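Ribonucleoside-diphosphate reductase subunit beta (Streptococcus sanguinis, PDB 4N83) probably forms the small, metal-carrying subunit of a class Ib ribonucleotide reductase, which makes deoxyribonucleotides from ribonucleotides for DNA synthesis. Local coordinates at residues 29-33 with 99-103; 35-40 with 177-183; 55-59 with 235-240; 68-73 with 137-141; 169-174 with 280-285. All blocks are in the same frame, centred on the assembly; numbering follows the deposited sequence.

Contact 1: residues 29-33 with 99-103; sequences FWLDT and VHAKS
Between the irregular segment 29-33 and helix 84-111 the backbones are nearest at Asp-32 and Ser-103, the two CA atoms lying 5.4 Å apart, and the loop runs past the helix without a hydrogen bond between the two segments. Trp-30 has the largest share of the contact. Its CG stands between the backbone N and the carbonyl carbon (chi1 62°), which swings the indole across the helix face formed by Val-99, His-100 and Ser-103. Val-99 CG1 sits 4.1 Å from the centroid of the six-membered ring of Trp-30, only 7° off the ring normal, and this is a CH-pi contact over the face. At the far end of the indole, Trp-30 CZ2 lies 3.6 Å from His-100 CD2. The two rings meet rim to rim, with planes 21° apart, and are therefore not stacked. Ser-103 CB, 4.0 Å from Trp-30 CH2, approaches the same end of the indole.

Further along, Asp-32 CB packs on Ser-103 CA, while Asp-32 OD1 lies 3.7 Å from Lys-102 CE. Lys-102 NZ is 4.1 Å from Asp-32 OD1, too far for a salt bridge; the firmer polar partner of Asp-32 is the hydroxyl of Ser-106.

His-100 is a manganese ligand, and its NE2 and the NE1 of Trp-30 both hydrogen-bond to Asp-190 OD2. A metal-bound histidine joined through an aspartate to a tryptophan is the pattern known from class I small subunits, where it is proposed to be part of the radical-transfer route, probably here too.

Contact 2: residues 35-40 with 177-183; sequences IPLSND and LANVAEI
The N-terminal turn of helix 178-206 is met here by a carboxylate from the distant loop 35-40, and Asp-40 receives backbone N-H groups of Asn-179 and Val-180. The better-aligned bond runs from Val-180 N to Asp-40 OD2 at 3.2 Å, with 157° at the hydrogen, and it reaches the oxygen from above the carboxylate plane (43° out of it). Asn-179 N is nearer the same Asp-40 OD2, at 2.8 Å, but its bond is weak because the hydrogen points poorly. The second oxygen is used as well: Asn-179 ND2 makes a weak bond of 2.7 Å to Asp-40 OD1. With CG anti to the carbonyl carbon (chi1 -69°), the Asp-40 rotamer directs the carboxylate at the first helical turn, where its two oxygens meet two backbone N-H groups and the Asn-179 amide. A negative group at this end of a helix would be expected to interact favourably with the helix dipole.

Beside this polar end the loop packs through hydrocarbon. Ile-35 CG2 lies 3.7 Å from Asn-179 CB, the side chains lying alongside and pointing opposite ways, and Ile-35 CD1 rests 3.7 Å from Ile-183 CB. Leu-37 CD2 reaches Val-180 CG2 at 4.1 Å.

Helix 84-111 packs against both segments, since Leu-37 touches its Ser-106 and Thr-110 while Ile-183 touches its Ser-103 and Ile-107. Helix 162-173 flanks the start of helix 178-206, where Tyr-171 packs on Leu-177 and Leu-172 on Ala-181.

Contact 3: residues 55-59 with 235-240; sequences VGKVF and YTESLY
The hydroxyl of Tyr-240, its OH 3.7 Å from Val-58 CG2, is gripped from outside the two segments by a hydrogen bond with Thr-167 OG1 and a weak one with Ser-163 O. The tyrosine is thus anchored on helix 162-173 while its hydroxyl end lies against Val-58, the two side chains crossing at about a right angle.

Apolar packing centres on Leu-239. Its CD2 lies 3.6 Å from Lys-57 CD and 3.8 Å from Lys-57 CB, so the methyl group sits against the aliphatic part of the lysine, whose chain runs out straight. The other branch, Leu-239 CD1, meets Val-58 CG2 at 4.2 Å. Tyr-235, with CG anti to the backbone N (chi1 -178°), sends its ring toward helix 49-78 and brings OH to 3.2 Å from Lys-57 O.

The segment axes approach to 11.0 Å and run roughly antiparallel, at 155°, a spacing bridged by side chains rather than by close backbones. Helix 128-143 covers Tyr-235 through Tyr-129 and Leu-130, helix 246-263 touches Tyr-240 at Thr-246, and on the far side of segment 55-59 Phe-59 packs against helices 84-111 and 178-206.

Contact 4: residues 68-73 with 137-141; sequences LQSESG and INEIY
With its CG anti to the carbonyl carbon (chi1 -68°), Tyr-141 turns one face of its ring to Gly-73 of helix 49-78, while Leu-68, its CG anti to the backbone N, sends both branches toward helix 128-143. Gly-73 CA stands 3.9 Å from the centroid of the Tyr-141 ring, a CH-pi contact over that face. The opposite face is covered by the carbonyl oxygen of Ile-137, so the ring lies between backbone groups of the two helices. Leu-68 CD2 meets Ile-137 CG2 at 4.0 Å and Leu-68 CD1 meets Asn-138 CB at 3.9 Å. Ser-72 OG comes to 3.3 Å from Asn-138 OD1.

Helix 49-78 widens here into a pi-type turn, and Gly-73 N bonds to Leu-68 O at 3.0 Å. The segment axes approach to 10.8 Å, 26° from parallel. Tyr-5 of the second subunit packs on Leu-68 and bonds weakly to Ser-72 OG.

The Gln-69 side chain crosses that of Tyr-141 at about a right angle near its hydroxyl, amide and ring planes 22° apart, and lies about 4 Å at nearest atoms from a bound manganese. The chemistry therefore grades from Leu-68, Ser-72 and Asn-138 beside the second subunit to the Gln-69 amide beside the dimetal site, with Tyr-141 one step further out behind it.

Contact 5: residues 169-174 with 280-285; sequences LYYLGN and IVMNGI
Backbone-to-backbone approach sets this contact, with Tyr-170 facing Val-281 (CA atoms 4.7 Å apart), Gly-173 facing Ile-280 (CA atoms 4.8 Å apart) and Gly-284 facing Leu-169 (CA atoms 4.9 Å apart). Neither glycine puts a side chain between the helices, whose axes close to 7.1 Å while crossing at 91°. Gly-173 CA donates a CA-H...O contact to Ile-280 O, at 3.4 Å.

Apolar contacts flank this junction. Leu-169 packs along one turn of helix 279-285, its CB 3.9 Å from Val-281 CG1 and its CD1 3.9 Å from Ile-285 CG1. Tyr-170 meets Ile-280 CG2 through CD1 at 3.8 Å, and Val-281 CG2 lies at the edge of its ring. Leu-172 CD2 packs against the carbonyl oxygen of Gly-284.

Among polar groups, Asn-174 ND2 hydrogen-bonds to Tyr-170 O within its own segment (143° at the hydrogen). That nitrogen also lies over the centre of the Tyr-170 ring and abuts Ile-280 CG2.

Phe-252 of helix 246-263 touches Leu-169, Val-281 and Ile-285. This is glycine-mediated, nearly perpendicular helix packing, and it packs the last modelled helix, 279-285, against the helical body; in class I small subunits the flexible tail beyond binds the large subunit.

Overall arrangement
The five contacts tie together the all-helical, ferritin-like body of one subunit. Contacts 1 and 2 touch through Ile-183 on Trp-30, Asp-32 and Ser-103, with about 13 Å between their centres. Contact 2 also meets contact 3, where Val-180 packs on Phe-59, and contact 5, about 14 Å away from centre to centre. Helix 49-78 serves both contacts 3 and 4, although their centres are about 22 Å apart. Along the chain contacts 1 and 2 interleave, whereas contact 4 closes before contact 5 opens; the centres of those two are about 30 Å apart, on opposite sides of the chain centre. Contacts 1 and 4 reach the manganese surroundings and the second subunit, linking the metal site to the dimer interface.

Contact 1: residues 29-33 with 99-103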
# COMPACT_ATOMS: atom_id res chain seq x y z
N PHE A 29 -11.86 1.23 -3.13
CA PHE A 29 -11.06 2.23 -2.42
C PHE A 29 -11.98 3.20 -1.67
O PHE A 29 -13.04 3.56 -2.18
CB PHE A 29 -10.18 3.00 -3.42
CG PHE A 29 -9.49 4.21 -2.85
CD1 PHE A 29 -8.16 4.15 -2.44
CD2 PHE A 29 -10.16 5.42 -2.74
CE1 PHE A 29 -7.52 5.27 -1.92
CE2 PHE A 29 -9.53 6.54 -2.23
CZ PHE A 29 -8.21 6.46 -1.82
N TRP A 30 -11.57 3.61 -0.47
CA TRP A 30 -12.36 4.57 0.32
C TRP A 30 -11.53 5.29 1.39
O TRP A 30 -10.42 4.85 1.73
CB TRP A 30 -13.55 3.88 0.97
CG TRP A 30 -13.18 2.79 1.94
CD1 TRP A 30 -12.85 1.50 1.63
CD2 TRP A 30 -13.10 2.90 3.36
NE1 TRP A 30 -12.58 0.80 2.78
CE2 TRP A 30 -12.72 1.63 3.85
CE3 TRP A 30 -13.31 3.94 4.27
CZ2 TRP A 30 -12.55 1.38 5.22
CZ3 TRP A 30 -13.14 3.69 5.63
CH2 TRP A 30 -12.76 2.42 6.09
N LEU A 31 -12.09 6.38 1.91
CA LEU A 31 -11.45 7.17 2.97
C LEU A 31 -12.46 7.57 4.05
O LEU A 31 -13.63 7.83 3.76
CB LEU A 31 -10.79 8.42 2.39
CG LEU A 31 -9.47 8.23 1.65
CD1 LEU A 31 -9.07 9.52 0.94
CD2 LEU A 31 -8.36 7.78 2.59
N ASP A 32 -11.98 7.65 5.28
CA ASP A 32 -12.81 8.04 6.43
C ASP A 32 -13.23 9.51 6.39
O ASP A 32 -14.23 9.89 7.02
CB ASP A 32 -12.07 7.75 7.75
CG ASP A 32 -10.66 8.32 7.78
OD1 ASP A 32 -10.45 9.38 8.42
OD2 ASP A 32 -9.76 7.71 7.17
N THR A 33 -12.49 10.33 5.66
CA THR A 33 -12.76 11.77 5.56
C THR A 33 -14.02 12.11 4.75
O THR A 33 -14.54 13.22 4.86
CB THR A 33 -11.56 12.52 4.95
OG1 THR A 33 -11.13 11.84 3.76
CG2 THR A 33 -10.40 12.58 5.93
N VAL A 99 -5.68 2.23 6.34
CA VAL A 99 -6.91 3.02 6.29
C VAL A 99 -7.90 2.52 7.34
O VAL A 99 -8.58 3.32 7.99
CB VAL A 99 -7.57 2.98 4.89
CG1 VAL A 99 -8.92 3.68 4.90
CG2 VAL A 99 -6.66 3.62 3.85
N HIS A 100 -7.97 1.20 7.50
CA HIS A 100 -8.81 0.59 8.53
C HIS A 100 -8.35 1.02 9.93
O HIS A 100 -9.17 1.33 10.79
CB HIS A 100 -8.80 -0.94 8.44
CG HIS A 100 -9.29 -1.47 7.12
ND1 HIS A 100 -9.10 -2.78 6.74
CD2 HIS A 100 -9.94 -0.87 6.10
CE1 HIS A 100 -9.63 -2.97 5.54
NE2 HIS A 100 -10.14 -1.82 5.13
N ALA A 101 -7.03 1.04 10.13
CA ALA A 101 -6.46 1.46 11.41
C ALA A 101 -6.75 2.93 11.71
O ALA A 101 -7.06 3.28 12.85
CB ALA A 101 -4.96 1.20 11.42
N LYS A 102 -6.65 3.77 10.69
CA LYS A 102 -6.92 5.21 10.84
C LYS A 102 -8.40 5.50 11.08
O LYS A 102 -8.74 6.32 11.93
CB LYS A 102 -6.43 5.99 9.61
CG LYS A 102 -6.78 7.47 9.65
CD LYS A 102 -6.14 8.25 8.51
CE LYS A 102 -6.77 9.62 8.36
NZ LYS A 102 -6.65 10.45 9.59
N SER A 103 -9.27 4.82 10.33
CA SER A 103 -10.72 5.07 10.39
C SER A 103 -11.29 5.09 11.81
O SER A 103 -12.22 5.85 12.10
CB SER A 103 -11.47 4.04 9.54
OG SER A 103 -11.15 2.72 9.93

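Contact 2: residues 35-40 with 177-183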
# COMPACT_ATOMS: atom_id res chain seq x y z
N ILE A 35 -17.00 10.25 4.94
CA ILE A 35 -18.17 9.94 5.76
C ILE A 35 -18.42 11.02 6.81
O ILE A 35 -17.51 11.37 7.56
CB ILE A 35 -18.00 8.56 6.46
CG1 ILE A 35 -17.96 7.44 5.42
CG2 ILE A 35 -19.14 8.32 7.45
CD1 ILE A 35 -17.42 6.13 5.95
N PRO A 36 -19.66 11.55 6.88
CA PRO A 36 -20.01 12.56 7.89
C PRO A 36 -20.37 11.93 9.24
O PRO A 36 -21.50 11.48 9.43
CB PRO A 36 -21.22 13.26 7.27
CG PRO A 36 -21.88 12.21 6.44
CD PRO A 36 -20.79 11.28 5.97
N LEU A 37 -19.42 11.92 10.16
CA LEU A 37 -19.61 11.29 11.47
C LEU A 37 -20.36 12.18 12.47
O LEU A 37 -20.89 11.69 13.47
CB LEU A 37 -18.26 10.87 12.06
CG LEU A 37 -17.55 9.74 11.29
CD1 LEU A 37 -16.05 9.78 11.52
CD2 LEU A 37 -18.13 8.39 11.67
N SER A 38 -20.39 13.49 12.20
CA SER A 38 -21.04 14.46 13.10
C SER A 38 -22.56 14.30 13.17
O SER A 38 -23.18 14.74 14.14
CB SER A 38 -20.69 15.89 12.67
OG SER A 38 -21.22 16.18 11.39
N ASN A 39 -23.15 13.68 12.14
CA ASN A 39 -24.60 13.43 12.11
C ASN A 39 -25.04 12.30 13.06
O ASN A 39 -26.23 12.15 13.31
CB ASN A 39 -25.06 13.11 10.69
CG ASN A 39 -24.75 14.22 9.69
OD1 ASN A 39 -24.64 13.97 8.49
ND2 ASN A 39 -24.63 15.45 10.19
N ASP A 40 -24.08 11.52 13.56
CA ASP A 40 -24.37 10.44 14.51
C ASP A 40 -24.19 10.85 15.98
O ASP A 40 -24.34 10.02 16.88
CB ASP A 40 -23.50 9.22 14.21
CG ASP A 40 -23.88 8.55 12.91
OD1 ASP A 40 -24.43 9.23 12.02
OD2 ASP A 40 -23.63 7.33 12.78
N LEU A 177 -26.57 4.77 14.86
CA LEU A 177 -25.15 4.90 14.50
C LEU A 177 -24.90 4.48 13.05
O LEU A 177 -24.14 3.55 12.78
CB LEU A 177 -24.28 4.08 15.46
CG LEU A 177 -24.43 4.34 16.96
CD1 LEU A 177 -23.59 3.35 17.75
CD2 LEU A 177 -24.05 5.77 17.32
N ALA A 178 -25.53 5.20 12.12
CA ALA A 178 -25.51 4.83 10.70
C ALA A 178 -24.14 5.05 10.04
O ALA A 178 -23.63 4.16 9.36
CB ALA A 178 -26.58 5.61 9.94
N ASN A 179 -23.57 6.23 10.25
CA ASN A 179 -22.26 6.58 9.69
C ASN A 179 -21.10 5.84 10.37
O ASN A 179 -20.09 5.55 9.73
CB ASN A 179 -22.03 8.09 9.77
CG ASN A 179 -23.03 8.87 8.94
OD1 ASN A 179 -23.24 8.57 7.76
ND2 ASN A 179 -23.64 9.89 9.54
N VAL A 180 -21.26 5.54 11.66
CA VAL A 180 -20.28 4.75 12.40
C VAL A 180 -20.35 3.28 11.96
O VAL A 180 -19.37 2.54 12.07
CB VAL A 180 -20.50 4.84 13.93
CG1 VAL A 180 -19.47 4.01 14.68
CG2 VAL A 180 -20.45 6.30 14.39
N ALA A 181 -21.51 2.86 11.46
CA ALA A 181 -21.69 1.51 10.93
C ALA A 181 -21.13 1.39 9.51
O ALA A 181 -20.48 0.40 9.19
CB ALA A 181 -23.16 1.12 10.96
N GLU A 182 -21.39 2.39 8.67
CA GLU A 182 -20.92 2.40 7.28
C GLU A 182 -19.40 2.32 7.16
O GLU A 182 -18.87 1.65 6.27
CB GLU A 182 -21.43 3.64 6.52
CG GLU A 182 -22.71 3.41 5.72
CD GLU A 182 -22.49 2.58 4.45
OE1 GLU A 182 -23.50 2.12 3.87
OE2 GLU A 182 -21.33 2.38 4.04
N ILE A 183 -18.70 3.01 8.06
CA ILE A 183 -17.24 3.00 8.07
C ILE A 183 -16.69 1.64 8.50
O ILE A 183 -15.58 1.27 8.13
CB ILE A 183 -16.69 4.13 8.97
CG1 ILE A 183 -15.24 4.45 8.62
CG2 ILE A 183 -16.83 3.78 10.45
CD1 ILE A 183 -14.76 5.77 9.20

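Contact 3: residues 55-59 with 235-240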
# COMPACT_ATOMS: atom_id res chain seq x y z
N VAL A 55 -18.36 0.58 23.30
CA VAL A 55 -18.06 0.98 21.93
C VAL A 55 -16.57 1.32 21.74
O VAL A 55 -15.95 0.87 20.77
CB VAL A 55 -18.95 2.17 21.48
CG1 VAL A 55 -18.47 2.75 20.15
CG2 VAL A 55 -20.40 1.71 21.35
N GLY A 56 -16.01 2.09 22.66
CA GLY A 56 -14.60 2.48 22.60
C GLY A 56 -13.65 1.31 22.78
O GLY A 56 -12.61 1.24 22.11
N LYS A 57 -14.00 0.40 23.68
CA LYS A 57 -13.20 -0.81 23.93
C LYS A 57 -13.20 -1.76 22.73
O LYS A 57 -12.23 -2.48 22.51
CB LYS A 57 -13.72 -1.54 25.17
CG LYS A 57 -13.44 -0.83 26.48
CD LYS A 57 -13.91 -1.66 27.67
CE LYS A 57 -13.36 -1.12 28.98
NZ LYS A 57 -13.82 -1.92 30.15
N VAL A 58 -14.30 -1.75 21.97
CA VAL A 58 -14.44 -2.59 20.79
C VAL A 58 -13.56 -2.09 19.65
O VAL A 58 -12.72 -2.83 19.15
CB VAL A 58 -15.92 -2.68 20.35
CG1 VAL A 58 -16.05 -3.08 18.88
CG2 VAL A 58 -16.67 -3.66 21.23
N PHE A 59 -13.77 -0.84 19.24
CA PHE A 59 -13.01 -0.26 18.13
C PHE A 59 -11.52 -0.18 18.46
O PHE A 59 -10.68 -0.53 17.64
CB PHE A 59 -13.53 1.14 17.76
CG PHE A 59 -14.93 1.14 17.20
CD1 PHE A 59 -15.34 0.20 16.26
CD2 PHE A 59 -15.84 2.12 17.60
CE1 PHE A 59 -16.63 0.22 15.75
CE2 PHE A 59 -17.13 2.14 17.09
CZ PHE A 59 -17.52 1.19 16.16
N TYR A 235 -12.24 -12.69 26.20
CA TYR A 235 -12.39 -11.29 25.80
C TYR A 235 -13.86 -10.90 25.60
O TYR A 235 -14.24 -9.76 25.88
CB TYR A 235 -11.59 -11.02 24.51
CG TYR A 235 -11.64 -9.59 24.02
CD1 TYR A 235 -10.87 -8.60 24.63
CD2 TYR A 235 -12.44 -9.22 22.95
CE1 TYR A 235 -10.90 -7.29 24.19
CE2 TYR A 235 -12.48 -7.91 22.50
CZ TYR A 235 -11.71 -6.95 23.12
OH TYR A 235 -11.75 -5.64 22.68
N THR A 236 -14.66 -11.84 25.13
CA THR A 236 -16.10 -11.63 24.95
C THR A 236 -16.77 -11.41 26.31
O THR A 236 -17.52 -10.45 26.50
CB THR A 236 -16.77 -12.82 24.23
OG1 THR A 236 -16.11 -13.06 22.98
CG2 THR A 236 -18.25 -12.54 23.97
N GLU A 237 -16.51 -12.32 27.25
CA GLU A 237 -17.04 -12.21 28.61
C GLU A 237 -16.47 -10.99 29.36
O GLU A 237 -17.12 -10.46 30.26
CB GLU A 237 -16.76 -13.49 29.40
CG GLU A 237 -17.60 -14.68 28.94
CD GLU A 237 -17.22 -15.98 29.62
OE1 GLU A 237 -17.00 -15.98 30.85
OE2 GLU A 237 -17.15 -17.02 28.92
N SER A 238 -15.27 -10.56 28.98
CA SER A 238 -14.65 -9.36 29.56
C SER A 238 -15.37 -8.07 29.16
O SER A 238 -15.25 -7.06 29.86
CB SER A 238 -13.18 -9.28 29.14
OG SER A 238 -12.57 -8.09 29.63
N LEU A 239 -16.12 -8.10 28.06
CA LEU A 239 -16.83 -6.92 27.56
C LEU A 239 -18.35 -7.02 27.68
O LEU A 239 -18.99 -6.14 28.25
CB LEU A 239 -16.47 -6.68 26.08
CG LEU A 239 -15.04 -6.26 25.75
CD1 LEU A 239 -14.90 -6.08 24.24
CD2 LEU A 239 -14.66 -4.98 26.48
N TYR A 240 -18.91 -8.11 27.16
CA TYR A 240 -20.36 -8.20 26.90
C TYR A 240 -21.24 -8.73 28.05
O TYR A 240 -22.45 -8.89 27.88
CB TYR A 240 -20.60 -9.05 25.65
CG TYR A 240 -20.10 -8.43 24.37
CD1 TYR A 240 -18.83 -8.72 23.87
CD2 TYR A 240 -20.89 -7.54 23.65
CE1 TYR A 240 -18.37 -8.15 22.69
CE2 TYR A 240 -20.44 -6.96 22.47
CZ TYR A 240 -19.18 -7.27 22.00
OH TYR A 240 -18.72 -6.70 20.83

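Contact 4: residues 68-73 with 137-141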
# COMPACT_ATOMS: atom_id res chain seq x y z
N LEU A 68 -1.56 -4.05 13.63
CA LEU A 68 -0.76 -5.27 13.50
C LEU A 68 -0.63 -5.72 12.04
O LEU A 68 0.44 -6.14 11.61
CB LEU A 68 -1.39 -6.40 14.33
CG LEU A 68 -0.76 -7.79 14.24
CD1 LEU A 68 0.66 -7.78 14.78
CD2 LEU A 68 -1.61 -8.80 14.99
N GLN A 69 -1.74 -5.63 11.30
CA GLN A 69 -1.78 -6.07 9.91
C GLN A 69 -1.03 -5.13 8.96
O GLN A 69 -0.27 -5.59 8.10
CB GLN A 69 -3.23 -6.24 9.44
CG GLN A 69 -3.95 -7.44 10.03
CD GLN A 69 -3.50 -8.76 9.43
OE1 GLN A 69 -4.17 -9.32 8.56
NE2 GLN A 69 -2.36 -9.26 9.89
N SER A 70 -1.23 -3.83 9.13
CA SER A 70 -0.64 -2.83 8.23
C SER A 70 0.89 -2.79 8.31
O SER A 70 1.56 -2.64 7.29
CB SER A 70 -1.21 -1.44 8.52
OG SER A 70 -0.85 -0.97 9.81
N GLU A 71 1.43 -2.92 9.52
CA GLU A 71 2.87 -2.75 9.74
C GLU A 71 3.66 -4.03 9.45
O GLU A 71 4.60 -4.01 8.65
CB GLU A 71 3.12 -2.26 11.17
CG GLU A 71 2.48 -0.91 11.47
CD GLU A 71 2.67 -0.45 12.91
OE1 GLU A 71 3.27 -1.19 13.71
OE2 GLU A 71 2.20 0.67 13.23
N SER A 72 3.28 -5.14 10.10
CA SER A 72 4.03 -6.40 10.00
C SER A 72 3.26 -7.56 9.34
O SER A 72 3.88 -8.47 8.78
CB SER A 72 4.49 -6.85 11.39
OG SER A 72 3.40 -7.32 12.17
N GLY A 73 1.93 -7.52 9.41
CA GLY A 73 1.10 -8.63 8.94
C GLY A 73 1.20 -8.91 7.45
O GLY A 73 1.51 -10.03 7.04
N ILE A 137 -0.37 -14.22 17.11
CA ILE A 137 -0.47 -13.97 15.67
C ILE A 137 0.84 -13.43 15.09
O ILE A 137 1.29 -13.90 14.04
CB ILE A 137 -1.63 -13.01 15.34
CG1 ILE A 137 -2.98 -13.61 15.77
CG2 ILE A 137 -1.66 -12.66 13.86
CD1 ILE A 137 -3.41 -14.84 14.99
N ASN A 138 1.45 -12.45 15.75
CA ASN A 138 2.69 -11.84 15.25
C ASN A 138 3.88 -12.80 15.30
O ASN A 138 4.76 -12.75 14.44
CB ASN A 138 3.03 -10.56 16.02
CG ASN A 138 4.10 -9.73 15.34
OD1 ASN A 138 4.31 -9.82 14.13
ND2 ASN A 138 4.79 -8.90 16.12
N GLU A 139 3.90 -13.67 16.32
CA GLU A 139 4.91 -14.72 16.43
C GLU A 139 4.86 -15.65 15.21
O GLU A 139 5.90 -16.12 14.74
CB GLU A 139 4.72 -15.51 17.73
CG GLU A 139 5.73 -16.63 17.96
CD GLU A 139 5.34 -17.95 17.31
OE1 GLU A 139 4.14 -18.30 17.30
OE2 GLU A 139 6.25 -18.65 16.81
N ILE A 140 3.66 -15.90 14.71
CA ILE A 140 3.47 -16.70 13.49
C ILE A 140 4.01 -15.94 12.27
O ILE A 140 4.66 -16.53 11.42
CB ILE A 140 1.99 -17.08 13.28
CG1 ILE A 140 1.51 -18.00 14.41
CG2 ILE A 140 1.80 -17.78 11.94
CD1 ILE A 140 0.01 -18.02 14.59
N TYR A 141 3.73 -14.64 12.20
CA TYR A 141 4.23 -13.82 11.09
C TYR A 141 5.75 -13.74 11.08
O TYR A 141 6.38 -13.79 10.02
CB TYR A 141 3.64 -12.39 11.12
CG TYR A 141 2.15 -12.29 10.85
CD1 TYR A 141 1.53 -13.08 9.87
CD2 TYR A 141 1.36 -11.38 11.55
CE1 TYR A 141 0.17 -12.97 9.63
CE2 TYR A 141 0.00 -11.27 11.30
CZ TYR A 141 -0.59 -12.07 10.34
OH TYR A 141 -1.94 -11.95 10.10

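Contact 5: residues 169-174 with 280-285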
# COMPACT_ATOMS: atom_id res chain seq x y z
N LEU A 169 -22.78 -3.51 14.05
CA LEU A 169 -23.78 -4.19 13.22
C LEU A 169 -25.12 -4.32 13.94
O LEU A 169 -26.18 -4.29 13.31
CB LEU A 169 -23.28 -5.58 12.80
CG LEU A 169 -22.11 -5.63 11.81
CD1 LEU A 169 -21.56 -7.05 11.71
CD2 LEU A 169 -22.52 -5.12 10.44
N TYR A 170 -25.07 -4.47 15.27
CA TYR A 170 -26.27 -4.52 16.10
C TYR A 170 -27.04 -3.20 16.04
O TYR A 170 -28.26 -3.19 15.87
CB TYR A 170 -25.91 -4.88 17.55
CG TYR A 170 -27.02 -4.64 18.56
CD1 TYR A 170 -27.98 -5.62 18.80
CD2 TYR A 170 -27.09 -3.45 19.28
CE1 TYR A 170 -28.99 -5.41 19.73
CE2 TYR A 170 -28.09 -3.23 20.21
CZ TYR A 170 -29.04 -4.21 20.43
OH TYR A 170 -30.04 -3.99 21.35
N TYR A 171 -26.31 -2.09 16.19
CA TYR A 171 -26.93 -0.76 16.16
C TYR A 171 -27.44 -0.39 14.77
O TYR A 171 -28.48 0.26 14.65
CB TYR A 171 -25.94 0.30 16.66
CG TYR A 171 -25.69 0.23 18.15
CD1 TYR A 171 -26.70 0.52 19.06
CD2 TYR A 171 -24.44 -0.14 18.66
CE1 TYR A 171 -26.48 0.46 20.43
CE2 TYR A 171 -24.21 -0.20 20.02
CZ TYR A 171 -25.24 0.10 20.90
OH TYR A 171 -25.02 0.03 22.26
N LEU A 172 -26.72 -0.80 13.72
CA LEU A 172 -27.16 -0.58 12.34
C LEU A 172 -28.50 -1.25 12.06
O LEU A 172 -29.32 -0.72 11.31
CB LEU A 172 -26.10 -1.09 11.35
CG LEU A 172 -26.40 -0.91 9.85
CD1 LEU A 172 -26.59 0.56 9.49
CD2 LEU A 172 -25.29 -1.53 9.01
N GLY A 173 -28.72 -2.41 12.68
CA GLY A 173 -29.99 -3.12 12.58
C GLY A 173 -31.14 -2.39 13.25
O GLY A 173 -32.29 -2.53 12.83
N ASN A 174 -30.83 -1.62 14.29
CA ASN A 174 -31.82 -0.78 14.98
C ASN A 174 -31.96 0.62 14.37
O ASN A 174 -32.70 1.45 14.90
CB ASN A 174 -31.45 -0.65 16.47
CG ASN A 174 -31.72 -1.92 17.25
OD1 ASN A 174 -32.59 -1.95 18.13
ND2 ASN A 174 -30.98 -2.98 16.95
N ILE A 280 -31.09 -9.08 14.00
CA ILE A 280 -30.86 -7.66 13.69
C ILE A 280 -29.39 -7.40 13.34
O ILE A 280 -29.07 -6.40 12.68
CB ILE A 280 -31.34 -6.74 14.84
CG1 ILE A 280 -32.09 -5.52 14.28
CG2 ILE A 280 -30.20 -6.31 15.76
CD1 ILE A 280 -33.51 -5.81 13.85
N VAL A 281 -28.50 -8.29 13.78
CA VAL A 281 -27.09 -8.24 13.38
C VAL A 281 -26.94 -8.81 11.96
O VAL A 281 -26.11 -8.32 11.18
CB VAL A 281 -26.19 -9.03 14.36
CG1 VAL A 281 -24.74 -9.05 13.87
CG2 VAL A 281 -26.27 -8.41 15.75
N MET A 282 -27.73 -9.83 11.64
CA MET A 282 -27.78 -10.38 10.29
C MET A 282 -28.50 -9.43 9.33
O MET A 282 -28.28 -9.47 8.12
CB MET A 282 -28.46 -11.76 10.29
CG MET A 282 -28.05 -12.66 9.13
SD MET A 282 -26.28 -12.98 9.03
CE MET A 282 -25.95 -13.72 10.62
N ASN A 283 -29.37 -8.59 9.89
CA ASN A 283 -29.95 -7.46 9.15
C ASN A 283 -28.88 -6.41 8.84
O ASN A 283 -28.94 -5.75 7.80
CB ASN A 283 -31.09 -6.83 9.97
CG ASN A 283 -31.73 -5.64 9.27
OD1 ASN A 283 -31.83 -4.56 9.84
ND2 ASN A 283 -32.17 -5.84 8.03
N GLY A 284 -27.91 -6.27 9.75
CA GLY A 284 -26.78 -5.36 9.56
C GLY A 284 -25.81 -5.79 8.47
O GLY A 284 -25.27 -4.94 7.76
N ILE A 285 -25.57 -7.09 8.35
CA ILE A 285 -24.68 -7.63 7.31
C ILE A 285 -25.35 -7.57 5.93
O ILE A 285 -24.68 -7.30 4.93
CB ILE A 285 -24.24 -9.08 7.63
CG1 ILE A 285 -23.41 -9.10 8.93
CG2 ILE A 285 -23.42 -9.66 6.49
CD1 ILE A 285 -23.22 -10.49 9.51